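Local coordinates for protein quinoline 2-oxidoreductase large subunit (Pseudomonas putida, PDB 1T3Q) that forms the molybdenum-bearing subunit of a hydroxylase that oxidises quinoline at carbon 2, holding a pterin cytosine dinucleotide that carries the metal, at residues E5-K10 against L733-I738; E511-Q516 against T668-M673; A544-G549 against M741-M746. All blocks are in the same frame, centred on the assembly; numbering follows the deposited sequence.

Contact 1 (E5-K10 against L733-I738); sequences EVVALK and LVPGGI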
loop_
_atom_site.group_PDB
_atom_site.type_symbol
_atom_site.label_atom_id
_atom_site.label_comp_id
_atom_site.label_asym_id
_atom_site.label_seq_id
_atom_site.Cartn_x
_atom_site.Cartn_y
_atom_site.Cartn_z
ATOM N N GLU B 5 17.916 15.571 -26.982
ATOM C CA GLU B 5 17.499 16.934 -26.675
ATOM C C GLU B 5 17.970 17.476 -25.331
ATOM O O GLU B 5 17.846 16.813 -24.300
ATOM C CB GLU B 5 15.971 17.052 -26.740
ATOM C CG GLU B 5 15.481 18.491 -26.633
ATOM C CD GLU B 5 13.976 18.609 -26.464
ATOM O OE1 GLU B 5 13.457 19.733 -26.637
ATOM O OE2 GLU B 5 13.313 17.593 -26.148
ATOM N N VAL B 6 18.495 18.699 -25.358
ATOM C CA VAL B 6 18.964 19.376 -24.154
ATOM C C VAL B 6 18.056 20.585 -23.980
ATOM O O VAL B 6 18.235 21.600 -24.647
ATOM C CB VAL B 6 20.422 19.866 -24.311
ATOM C CG1 VAL B 6 20.891 20.545 -23.029
ATOM C CG2 VAL B 6 21.324 18.698 -24.666
ATOM N N VAL B 7 17.073 20.476 -23.096
ATOM C CA VAL B 7 16.143 21.574 -22.884
ATOM C C VAL B 7 16.823 22.757 -22.220
ATOM O O VAL B 7 17.795 22.596 -21.481
ATOM C CB VAL B 7 14.940 21.128 -22.029
ATOM C CG1 VAL B 7 14.240 19.951 -22.707
ATOM C CG2 VAL B 7 15.403 20.748 -20.636
ATOM N N ALA B 8 16.307 23.948 -22.493
ATOM C CA ALA B 8 16.866 25.165 -21.929
ATOM C C ALA B 8 16.160 25.503 -20.625
ATOM O O ALA B 8 14.961 25.276 -20.487
ATOM C CB ALA B 8 16.712 26.310 -22.913
ATOM N N LEU B 9 16.910 26.046 -19.671
ATOM C CA LEU B 9 16.342 26.422 -18.386
ATOM C C LEU B 9 17.141 27.543 -17.747
ATOM O O LEU B 9 18.326 27.711 -18.022
ATOM C CB LEU B 9 16.311 25.208 -17.439
ATOM C CG LEU B 9 17.635 24.541 -17.027
ATOM C CD1 LEU B 9 18.313 25.348 -15.925
ATOM C CD2 LEU B 9 17.363 23.127 -16.521
ATOM N N LYS B 10 16.479 28.323 -16.903
ATOM C CA LYS B 10 17.160 29.391 -16.194
ATOM C C LYS B 10 17.366 28.874 -14.778
ATOM O O LYS B 10 16.404 28.506 -14.101
ATOM C CB LYS B 10 16.316 30.668 -16.162
ATOM C CG LYS B 10 17.010 31.802 -15.419
ATOM C CD LYS B 10 16.237 33.104 -15.485
ATOM C CE LYS B 10 17.034 34.217 -14.813
ATOM N NZ LYS B 10 16.336 35.531 -14.876
ATOM N N LEU B 733 25.685 19.202 -23.078
ATOM C CA LEU B 733 24.839 18.060 -23.419
ATOM C C LEU B 733 23.788 17.704 -22.372
ATOM O O LEU B 733 23.025 16.758 -22.554
ATOM C CB LEU B 733 25.724 16.840 -23.657
ATOM C CG LEU B 733 26.973 17.094 -24.503
ATOM C CD1 LEU B 733 27.722 15.787 -24.684
ATOM C CD2 LEU B 733 26.572 17.675 -25.858
ATOM N N VAL B 734 23.750 18.460 -21.283
ATOM C CA VAL B 734 22.807 18.193 -20.204
ATOM C C VAL B 734 22.151 19.504 -19.775
ATOM O O VAL B 734 22.822 20.529 -19.678
ATOM C CB VAL B 734 23.553 17.581 -18.994
ATOM C CG1 VAL B 734 22.566 17.143 -17.925
ATOM C CG2 VAL B 734 24.418 16.403 -19.453
ATOM N N PRO B 735 20.828 19.498 -19.535
ATOM C CA PRO B 735 20.209 20.758 -19.120
ATOM C C PRO B 735 20.870 21.329 -17.871
ATOM O O PRO B 735 21.267 20.591 -16.973
ATOM C CB PRO B 735 18.732 20.390 -18.906
ATOM C CG PRO B 735 18.688 18.882 -18.941
ATOM C CD PRO B 735 19.810 18.483 -19.850
ATOM N N GLY B 736 21.011 22.650 -17.838
ATOM C CA GLY B 736 21.630 23.300 -16.699
ATOM C C GLY B 736 23.135 23.113 -16.626
ATOM O O GLY B 736 23.772 23.641 -15.722
ATOM N N GLY B 737 23.707 22.360 -17.568
ATOM C CA GLY B 737 25.146 22.133 -17.571
ATOM C C GLY B 737 25.607 21.099 -16.560
ATOM O O GLY B 737 26.803 20.939 -16.304
ATOM N N ILE B 738 24.642 20.383 -15.997
ATOM C CA ILE B 738 24.884 19.350 -14.991
ATOM C C ILE B 738 25.712 18.137 -15.437
ATOM O O ILE B 738 25.490 17.589 -16.513
ATOM C CB ILE B 738 23.527 18.823 -14.459
ATOM C CG1 ILE B 738 22.802 19.937 -13.694
ATOM C CG2 ILE B 738 23.735 17.582 -13.584
ATOM C CD1 ILE B 738 21.311 19.693 -13.519
HETATM O O HOH W 1 19.967 23.822 -20.241
#
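Pro735 lays its ring against three side chains of 5-10, with Val6 meeting it at CD and Val7 and Leu9 meeting it at CB. On the Val6 side, CG1 stands 3.9 Å from Pro735 CD and also faces the peptide bond that joins Val734 to Pro735. The other methyl of Val6, CG2, rests 3.3 Å from Leu733 O, so this valine straddles the backbone leading into the proline. Val7 brings CG2 to 3.8 Å from Pro735 CB; a chi1 of -57° turns CG1 anti to the carbonyl carbon, which leaves CG2 between the backbone N and the carbonyl carbon, facing the proline. Leu9 crosses the ring at about a right angle, its CD2 lying 3.9 Å from Pro735 CB while CG and CD1 spread over the backbone of Gly736.

The two segments run in nearly the same direction, yet no direct hydrogen bond joins them. A water does so instead, donating to Val7 O at 2.8 Å and accepting from Gly736 N at 2.9 Å. Pro735 and Gly736 have the torsions of a type II turn, closed by Gly737 N bonding to Val734 O at 2.9 Å.

The contact joins the N-terminal segment to the loop between strand 722-726 and helix 744-761. Helix 549-576 lies alongside, where Ser562 meets Val7 and Ala554 meets Pro735, and Arg559 pairs with Glu5 in a salt bridge. Leu9 also packs on Val521 of helix 510-522.

Contact 2 (E511-Q516 against T668-M673); sequences ETTLAQ and TMINPM. With MCN (pterin cytosine dinucleotide), chain N.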
loop_
_atom_site.group_PDB
_atom_site.type_symbol
_atom_site.label_atom_id
_atom_site.label_comp_id
_atom_site.label_asym_id
_atom_site.label_seq_id
_atom_site.Cartn_x
_atom_site.Cartn_y
_atom_site.Cartn_z
ATOM N N GLU B 511 15.130 12.882 -4.305
ATOM C CA GLU B 511 13.848 13.419 -3.897
ATOM C C GLU B 511 13.907 14.941 -3.767
ATOM O O GLU B 511 12.903 15.634 -3.942
ATOM C CB GLU B 511 13.444 12.760 -2.577
ATOM C CG GLU B 511 12.106 13.159 -2.024
ATOM C CD GLU B 511 11.672 12.236 -0.893
ATOM O OE1 GLU B 511 10.794 12.635 -0.106
ATOM O OE2 GLU B 511 12.211 11.109 -0.801
ATOM N N THR B 512 15.092 15.457 -3.479
ATOM C CA THR B 512 15.269 16.895 -3.342
ATOM C C THR B 512 15.852 17.520 -4.611
ATOM O O THR B 512 15.282 18.457 -5.165
ATOM C CB THR B 512 16.189 17.219 -2.136
ATOM O OG1 THR B 512 15.548 16.798 -0.923
ATOM C CG2 THR B 512 16.480 18.711 -2.059
ATOM N N THR B 513 16.971 16.988 -5.087
ATOM C CA THR B 513 17.613 17.551 -6.269
ATOM C C THR B 513 16.811 17.472 -7.566
ATOM O O THR B 513 16.882 18.382 -8.390
ATOM C CB THR B 513 19.009 16.935 -6.489
ATOM O OG1 THR B 513 18.920 15.505 -6.510
ATOM C CG2 THR B 513 19.951 17.368 -5.375
ATOM N N LEU B 514 16.050 16.401 -7.764
ATOM C CA LEU B 514 15.263 16.306 -8.987
ATOM C C LEU B 514 14.150 17.355 -8.957
ATOM O O LEU B 514 13.729 17.854 -9.998
ATOM C CB LEU B 514 14.671 14.895 -9.154
ATOM C CG LEU B 514 15.697 13.767 -9.345
ATOM C CD1 LEU B 514 14.966 12.436 -9.543
ATOM C CD2 LEU B 514 16.593 14.070 -10.549
ATOM N N ALA B 515 13.680 17.696 -7.758
ATOM C CA ALA B 515 12.630 18.697 -7.626
ATOM C C ALA B 515 13.203 20.058 -8.008
ATOM O O ALA B 515 12.517 20.875 -8.618
ATOM C CB ALA B 515 12.101 18.737 -6.186
ATOM N N GLN B 516 14.455 20.293 -7.620
ATOM C CA GLN B 516 15.138 21.546 -7.926
ATOM C C GLN B 516 15.243 21.725 -9.437
ATOM O O GLN B 516 15.080 22.830 -9.958
ATOM C CB GLN B 516 16.536 21.552 -7.300
ATOM C CG GLN B 516 16.530 21.674 -5.779
ATOM C CD GLN B 516 17.927 21.682 -5.192
ATOM O OE1 GLN B 516 18.413 20.665 -4.705
ATOM N NE2 GLN B 516 18.589 22.837 -5.248
ATOM N N THR B 668 27.704 22.066 -13.492
ATOM C CA THR B 668 26.802 22.811 -12.624
ATOM C C THR B 668 26.314 21.940 -11.468
ATOM O O THR B 668 25.724 20.888 -11.692
ATOM C CB THR B 668 25.568 23.306 -13.411
ATOM O OG1 THR B 668 25.991 24.217 -14.432
ATOM C CG2 THR B 668 24.577 24.008 -12.484
ATOM N N MET B 669 26.569 22.375 -10.237
ATOM C CA MET B 669 26.107 21.632 -9.064
ATOM C C MET B 669 24.643 21.973 -8.816
ATOM O O MET B 669 24.272 23.148 -8.793
ATOM C CB MET B 669 26.901 22.017 -7.815
ATOM C CG MET B 669 28.364 21.632 -7.819
ATOM S SD MET B 669 29.119 22.039 -6.229
ATOM C CE MET B 669 29.428 23.784 -6.440
ATOM N N ILE B 670 23.811 20.954 -8.623
ATOM C CA ILE B 670 22.397 21.183 -8.351
ATOM C C ILE B 670 22.258 21.631 -6.897
ATOM O O ILE B 670 21.577 22.610 -6.593
ATOM C CB ILE B 670 21.572 19.894 -8.526
ATOM C CG1 ILE B 670 21.718 19.363 -9.954
ATOM C CG2 ILE B 670 20.101 20.159 -8.206
ATOM C CD1 ILE B 670 21.120 17.973 -10.129
ATOM N N ASN B 671 22.936 20.909 -6.010
ATOM C CA ASN B 671 22.880 21.169 -4.581
ATOM C C ASN B 671 24.284 20.976 -4.012
ATOM O O ASN B 671 24.694 19.854 -3.710
ATOM C CB ASN B 671 21.889 20.184 -3.943
ATOM C CG ASN B 671 21.535 20.542 -2.518
ATOM O OD1 ASN B 671 22.408 20.637 -1.661
ATOM N ND2 ASN B 671 20.241 20.737 -2.256
ATOM N N PRO B 672 25.049 22.074 -3.872
ATOM C CA PRO B 672 26.415 22.011 -3.343
ATOM C C PRO B 672 26.537 21.211 -2.046
ATOM O O PRO B 672 27.483 20.450 -1.873
ATOM C CB PRO B 672 26.784 23.483 -3.173
ATOM C CG PRO B 672 26.033 24.138 -4.298
ATOM C CD PRO B 672 24.680 23.463 -4.205
ATOM N N MET B 673 25.586 21.394 -1.137
ATOM C CA MET B 673 25.595 20.669 0.131
ATOM C C MET B 673 25.582 19.153 -0.115
ATOM O O MET B 673 26.379 18.405 0.454
ATOM C CB MET B 673 24.369 21.055 0.955
ATOM C CG MET B 673 24.282 20.354 2.305
ATOM S SD MET B 673 22.769 20.786 3.197
ATOM C CE MET B 673 21.569 19.778 2.279
HETATM N N1 MCN N . 24.446 16.044 -7.619
HETATM C C2 MCN N . 24.211 17.457 -7.670
HETATM N N3 MCN N . 24.809 18.071 -8.759
HETATM C C4 MCN N . 25.579 17.458 -9.741
HETATM C C5 MCN N . 25.797 16.010 -9.631
HETATM C C6 MCN N . 25.234 15.316 -8.586
HETATM O O2 MCN N . 23.571 18.015 -6.807
HETATM N N4 MCN N . 26.095 18.144 -10.738
HETATM C "C1'" MCN N . 23.749 15.301 -6.419
HETATM C C2D MCN N . 22.377 14.618 -6.865
HETATM O "O2'" MCN N . 21.412 14.660 -5.755
HETATM C "C3'" MCN N . 22.804 13.227 -7.284
HETATM C C4D MCN N . 23.900 12.853 -6.315
HETATM O O4D MCN N . 24.511 14.175 -5.897
HETATM O "O3'" MCN N . 21.660 12.307 -7.190
HETATM C "C5'" MCN N . 24.909 11.782 -6.818
HETATM O "O5'" MCN N . 25.351 12.241 -8.071
HETATM P PA MCN N . 25.269 11.418 -9.416
HETATM O O1A MCN N . 24.231 12.097 -10.254
HETATM O O2A MCN N . 26.714 11.308 -9.873
HETATM O O3A MCN N . 24.893 9.847 -9.219
HETATM P PB MCN N . 23.499 9.131 -8.890
HETATM O O1B MCN N . 23.181 8.245 -10.050
HETATM O O2B MCN N . 22.457 10.128 -8.473
HETATM O O3B MCN N . 23.832 8.251 -7.591
HETATM C C10 MCN N . 24.455 6.997 -7.710
HETATM C "C9'" MCN N . 25.867 7.200 -7.264
HETATM C "C8'" MCN N . 26.504 5.793 -7.323
HETATM S "S8'" MCN N . 26.574 5.055 -8.950
HETATM C "C7'" MCN N . 27.018 5.116 -6.293
HETATM S "S7'" MCN N . 27.733 3.482 -6.380
HETATM C "C6'" MCN N . 26.923 5.768 -4.873
HETATM C C7 MCN N . 26.870 7.269 -4.975
HETATM O "O9'" MCN N . 25.828 7.688 -5.842
HETATM N "N5'" MCN N . 25.772 5.056 -4.179
HETATM C C4A MCN N . 25.378 5.858 -3.035
HETATM N "N8'" MCN N . 26.621 7.878 -3.624
HETATM C C4B MCN N . 25.790 7.164 -2.711
HETATM N "N1'" MCN N . 25.376 7.913 -1.581
HETATM C "C2'" MCN N . 24.507 7.275 -0.763
HETATM N "N2'" MCN N . 24.094 7.941 0.337
HETATM N "N3'" MCN N . 24.024 6.006 -1.013
HETATM C "C4'" MCN N . 24.386 5.190 -2.149
HETATM O "O4'" MCN N . 23.916 4.088 -2.295
#
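Ile670, Thr513 and Asn671 bury the most surface here, where helix 510-522 meets the loop leading into helix 672-692. Ile670 sets CG2 3.8 Å from Thr513 CB, while its CG1 and CD1 turn to the cytosine ring of the cofactor. Thr513 touches Asn671 CB with CG2 and lies hydroxyl-first against the cofactor, OG1 being 2.7 Å from the ribose O2'; Gly509 O competes for its proton.

Asn671 ND2 donates to Gln516 OE1 at 3.1 Å, nearly straight at 169°. The acceptor lies in the amide plane of Asn671, but the two amide planes stand 89° apart. ND2 also bonds Val18 O, and OD1 caps helix 672-692 at Ile674 N. Gln516 NE2 is held by Thr16 O and Ser13 O. An alanine in place of Gln516 would probably leave the carbonyls of Thr16 and Ser13 without their amide donor and cost Asn671 ND2 one of these two acceptors.

The backbone reads the pairing edge of cytosine: Thr668 O accepts from N4 (2.9 Å), Ile670 N donates to N3 (3.1 Å) and Asn671 N to O2 (3.1 Å). This donor and acceptor pattern matches cytosine, and would probably discriminate against a base lacking the amino group.

Contact 3 (A544-G549 against M741-M746); sequences AYASRG and MGESAM. With MCN (pterin cytosine dinucleotide), chain N; SMO (dioxosulfidomolybdenum(VI) ion), chain O.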
loop_
_atom_site.group_PDB
_atom_site.type_symbol
_atom_site.label_atom_id
_atom_site.label_comp_id
_atom_site.label_asym_id
_atom_site.label_seq_id
_atom_site.Cartn_x
_atom_site.Cartn_y
_atom_site.Cartn_z
ATOM N N ALA B 544 19.628 4.350 -11.014
ATOM C CA ALA B 544 20.780 5.133 -10.588
ATOM C C ALA B 544 22.031 4.268 -10.445
ATOM O O ALA B 544 22.067 3.320 -9.656
ATOM C CB ALA B 544 20.476 5.830 -9.266
ATOM N N TYR B 545 23.050 4.609 -11.222
ATOM C CA TYR B 545 24.325 3.904 -11.212
ATOM C C TYR B 545 25.257 4.691 -12.125
ATOM O O TYR B 545 24.811 5.581 -12.841
ATOM C CB TYR B 545 24.148 2.465 -11.722
ATOM C CG TYR B 545 23.713 2.358 -13.166
ATOM C CD1 TYR B 545 24.630 2.517 -14.206
ATOM C CD2 TYR B 545 22.379 2.125 -13.494
ATOM C CE1 TYR B 545 24.229 2.451 -15.540
ATOM C CE2 TYR B 545 21.967 2.057 -14.823
ATOM C CZ TYR B 545 22.896 2.222 -15.841
ATOM O OH TYR B 545 22.493 2.174 -17.158
ATOM N N ALA B 546 26.548 4.386 -12.077
ATOM C CA ALA B 546 27.534 5.058 -12.914
ATOM C C ALA B 546 27.432 6.589 -12.908
ATOM O O ALA B 546 27.613 7.230 -13.949
ATOM C CB ALA B 546 27.424 4.541 -14.345
ATOM N N SER B 547 27.149 7.170 -11.744
ATOM C CA SER B 547 27.034 8.626 -11.609
ATOM C C SER B 547 26.177 9.213 -12.725
ATOM O O SER B 547 26.598 10.154 -13.412
ATOM C CB SER B 547 28.423 9.267 -11.657
ATOM O OG SER B 547 29.298 8.685 -10.706
ATOM N N ARG B 548 24.969 8.680 -12.892
ATOM C CA ARG B 548 24.078 9.115 -13.962
ATOM C C ARG B 548 22.772 9.767 -13.528
ATOM O O ARG B 548 22.080 10.355 -14.350
ATOM C CB ARG B 548 23.727 7.916 -14.841
ATOM C CG ARG B 548 22.699 6.981 -14.194
ATOM C CD ARG B 548 22.728 5.592 -14.827
ATOM N NE ARG B 548 22.450 5.634 -16.257
ATOM C CZ ARG B 548 21.234 5.599 -16.791
ATOM N NH1 ARG B 548 20.159 5.510 -16.015
ATOM N NH2 ARG B 548 21.090 5.665 -18.108
ATOM N N GLY B 549 22.428 9.648 -12.249
ATOM C CA GLY B 549 21.180 10.201 -11.761
ATOM C C GLY B 549 20.918 11.662 -12.060
ATOM O O GLY B 549 19.887 12.002 -12.642
ATOM N N MET B 741 28.872 12.904 -10.438
ATOM C CA MET B 741 30.034 12.860 -9.546
ATOM C C MET B 741 29.919 11.845 -8.407
ATOM O O MET B 741 30.856 11.665 -7.634
ATOM C CB MET B 741 30.326 14.260 -8.966
ATOM C CG MET B 741 29.183 14.922 -8.185
ATOM S SD MET B 741 28.786 14.161 -6.587
ATOM C CE MET B 741 30.356 14.234 -5.765
ATOM N N GLY B 742 28.781 11.172 -8.318
ATOM C CA GLY B 742 28.577 10.195 -7.256
ATOM C C GLY B 742 29.752 9.283 -6.936
ATOM O O GLY B 742 30.071 9.060 -5.769
ATOM N N GLU B 743 30.409 8.757 -7.963
ATOM C CA GLU B 743 31.534 7.849 -7.763
ATOM C C GLU B 743 32.903 8.495 -7.687
ATOM O O GLU B 743 33.872 7.834 -7.317
ATOM C CB GLU B 743 31.580 6.828 -8.897
ATOM C CG GLU B 743 30.369 5.940 -9.011
ATOM C CD GLU B 743 30.383 5.172 -10.311
ATOM O OE1 GLU B 743 30.045 5.775 -11.353
ATOM O OE2 GLU B 743 30.757 3.980 -10.299
ATOM N N SER B 744 32.985 9.777 -8.036
ATOM C CA SER B 744 34.258 10.497 -8.077
ATOM C C SER B 744 35.301 10.183 -7.008
ATOM O O SER B 744 36.432 9.823 -7.337
ATOM C CB SER B 744 34.011 12.012 -8.115
ATOM O OG SER B 744 33.412 12.477 -6.916
ATOM N N ALA B 745 34.935 10.311 -5.736
ATOM C CA ALA B 745 35.883 10.069 -4.660
ATOM C C ALA B 745 36.378 8.627 -4.572
ATOM O O ALA B 745 37.506 8.391 -4.152
ATOM C CB ALA B 745 35.279 10.499 -3.322
ATOM N N MET B 746 35.544 7.662 -4.945
ATOM C CA MET B 746 35.970 6.263 -4.876
ATOM C C MET B 746 36.787 5.857 -6.091
ATOM O O MET B 746 37.346 4.760 -6.147
ATOM C CB MET B 746 34.770 5.326 -4.702
ATOM C CG MET B 746 34.542 4.905 -3.244
ATOM S SD MET B 746 36.001 4.103 -2.496
ATOM C CE MET B 746 35.918 2.484 -3.292
HETATM N N1 MCN N . 24.446 16.044 -7.619
HETATM C C2 MCN N . 24.211 17.457 -7.670
HETATM N N3 MCN N . 24.809 18.071 -8.759
HETATM C C4 MCN N . 25.579 17.458 -9.741
HETATM C C5 MCN N . 25.797 16.010 -9.631
HETATM C C6 MCN N . 25.234 15.316 -8.586
HETATM O O2 MCN N . 23.571 18.015 -6.807
HETATM N N4 MCN N . 26.095 18.144 -10.738
HETATM C "C1'" MCN N . 23.749 15.301 -6.419
HETATM C C2D MCN N . 22.377 14.618 -6.865
HETATM O "O2'" MCN N . 21.412 14.660 -5.755
HETATM C "C3'" MCN N . 22.804 13.227 -7.284
HETATM C C4D MCN N . 23.900 12.853 -6.315
HETATM O O4D MCN N . 24.511 14.175 -5.897
HETATM O "O3'" MCN N . 21.660 12.307 -7.190
HETATM C "C5'" MCN N . 24.909 11.782 -6.818
HETATM O "O5'" MCN N . 25.351 12.241 -8.071
HETATM P PA MCN N . 25.269 11.418 -9.416
HETATM O O1A MCN N . 24.231 12.097 -10.254
HETATM O O2A MCN N . 26.714 11.308 -9.873
HETATM O O3A MCN N . 24.893 9.847 -9.219
HETATM P PB MCN N . 23.499 9.131 -8.890
HETATM O O1B MCN N . 23.181 8.245 -10.050
HETATM O O2B MCN N . 22.457 10.128 -8.473
HETATM O O3B MCN N . 23.832 8.251 -7.591
HETATM C C10 MCN N . 24.455 6.997 -7.710
HETATM C "C9'" MCN N . 25.867 7.200 -7.264
HETATM C "C8'" MCN N . 26.504 5.793 -7.323
HETATM S "S8'" MCN N . 26.574 5.055 -8.950
HETATM C "C7'" MCN N . 27.018 5.116 -6.293
HETATM S "S7'" MCN N . 27.733 3.482 -6.380
HETATM C "C6'" MCN N . 26.923 5.768 -4.873
HETATM C C7 MCN N . 26.870 7.269 -4.975
HETATM O "O9'" MCN N . 25.828 7.688 -5.842
HETATM N "N5'" MCN N . 25.772 5.056 -4.179
HETATM C C4A MCN N . 25.378 5.858 -3.035
HETATM N "N8'" MCN N . 26.621 7.878 -3.624
HETATM C C4B MCN N . 25.790 7.164 -2.711
HETATM N "N1'" MCN N . 25.376 7.913 -1.581
HETATM C "C2'" MCN N . 24.507 7.275 -0.763
HETATM N "N2'" MCN N . 24.094 7.941 0.337
HETATM N "N3'" MCN N . 24.024 6.006 -1.013
HETATM C "C4'" MCN N . 24.386 5.190 -2.149
HETATM O "O4'" MCN N . 23.916 4.088 -2.295
HETATM S S SMO O . 28.753 1.199 -8.420
HETATM MO MO SMO O . 27.325 2.766 -8.683
HETATM O OM2 SMO O . 27.956 2.592 -10.295
HETATM O OM1 SMO O . 25.873 1.908 -8.543
#
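At the molybdenum pocket of this xanthine dehydrogenase family enzyme, Ser547 meets Glu743, which lies in the type I beta turn from Met741 to Ser744. Glu743 N donates to Ser547 OG at 3.0 Å, and the same hydroxyl lies 3.1 Å from Glu743 OE1. Its proton cannot be assigned, because Glu465 OE1 is a further partner. The hydroxyl thus accepts from the turn backbone and may also donate to the carboxylate. Beyond CG the Glu743 chain is extended (chi2 168°), and OE1 lies 3.0 Å from Ala546 CA.

The other carboxylate oxygen, OE2, accepts from Gly372 N and lies 3.1 Å from OM2 of the dioxosulfidomolybdenum group. Ala546 N donates to that same OM2 at 2.9 Å, so one residue from each segment flanks a single metal oxygen. The molybdenum itself is carried by the cofactor sulfurs S7' and S8'.

Further along the cofactor the segments share its diphosphate. Met741 N and Gly742 N both donate to O2A, at 2.7 Å and 2.6 Å, and Ser547 CB packs against this oxygen. A side chain at Gly742 would collide with cofactor C9'. Met741 CG, set between the backbone N and the carbonyl carbon, comes near C5 of the cytosine. On the second phosphate, where helix 549-576 begins, Gly549 N donates to O1B at 2.7 Å.

All three contacts belong to the surroundings of one cofactor. Contact 3 holds its diphosphate and the molybdenum end, and contact 2 its cytosine end; their centres are about 14 Å apart and their nearest atoms about 4 Å. Contact 1 lies about 14 Å from contact 2 and about 19 Å from contact 3, centre to centre, backing the cytosine site: Ile738 CD1 packs 3.6 Å from Ile670 CG1, Gly736 O bonds Thr668 OG1, and Gly737 O probably accepts from Thr668 N. In sequence, contact 2 is nested inside the loop closed by contact 1, while 544-549 and 741-746 alternate with the segments of both others. Loop 733-738 runs on almost directly into 741-746.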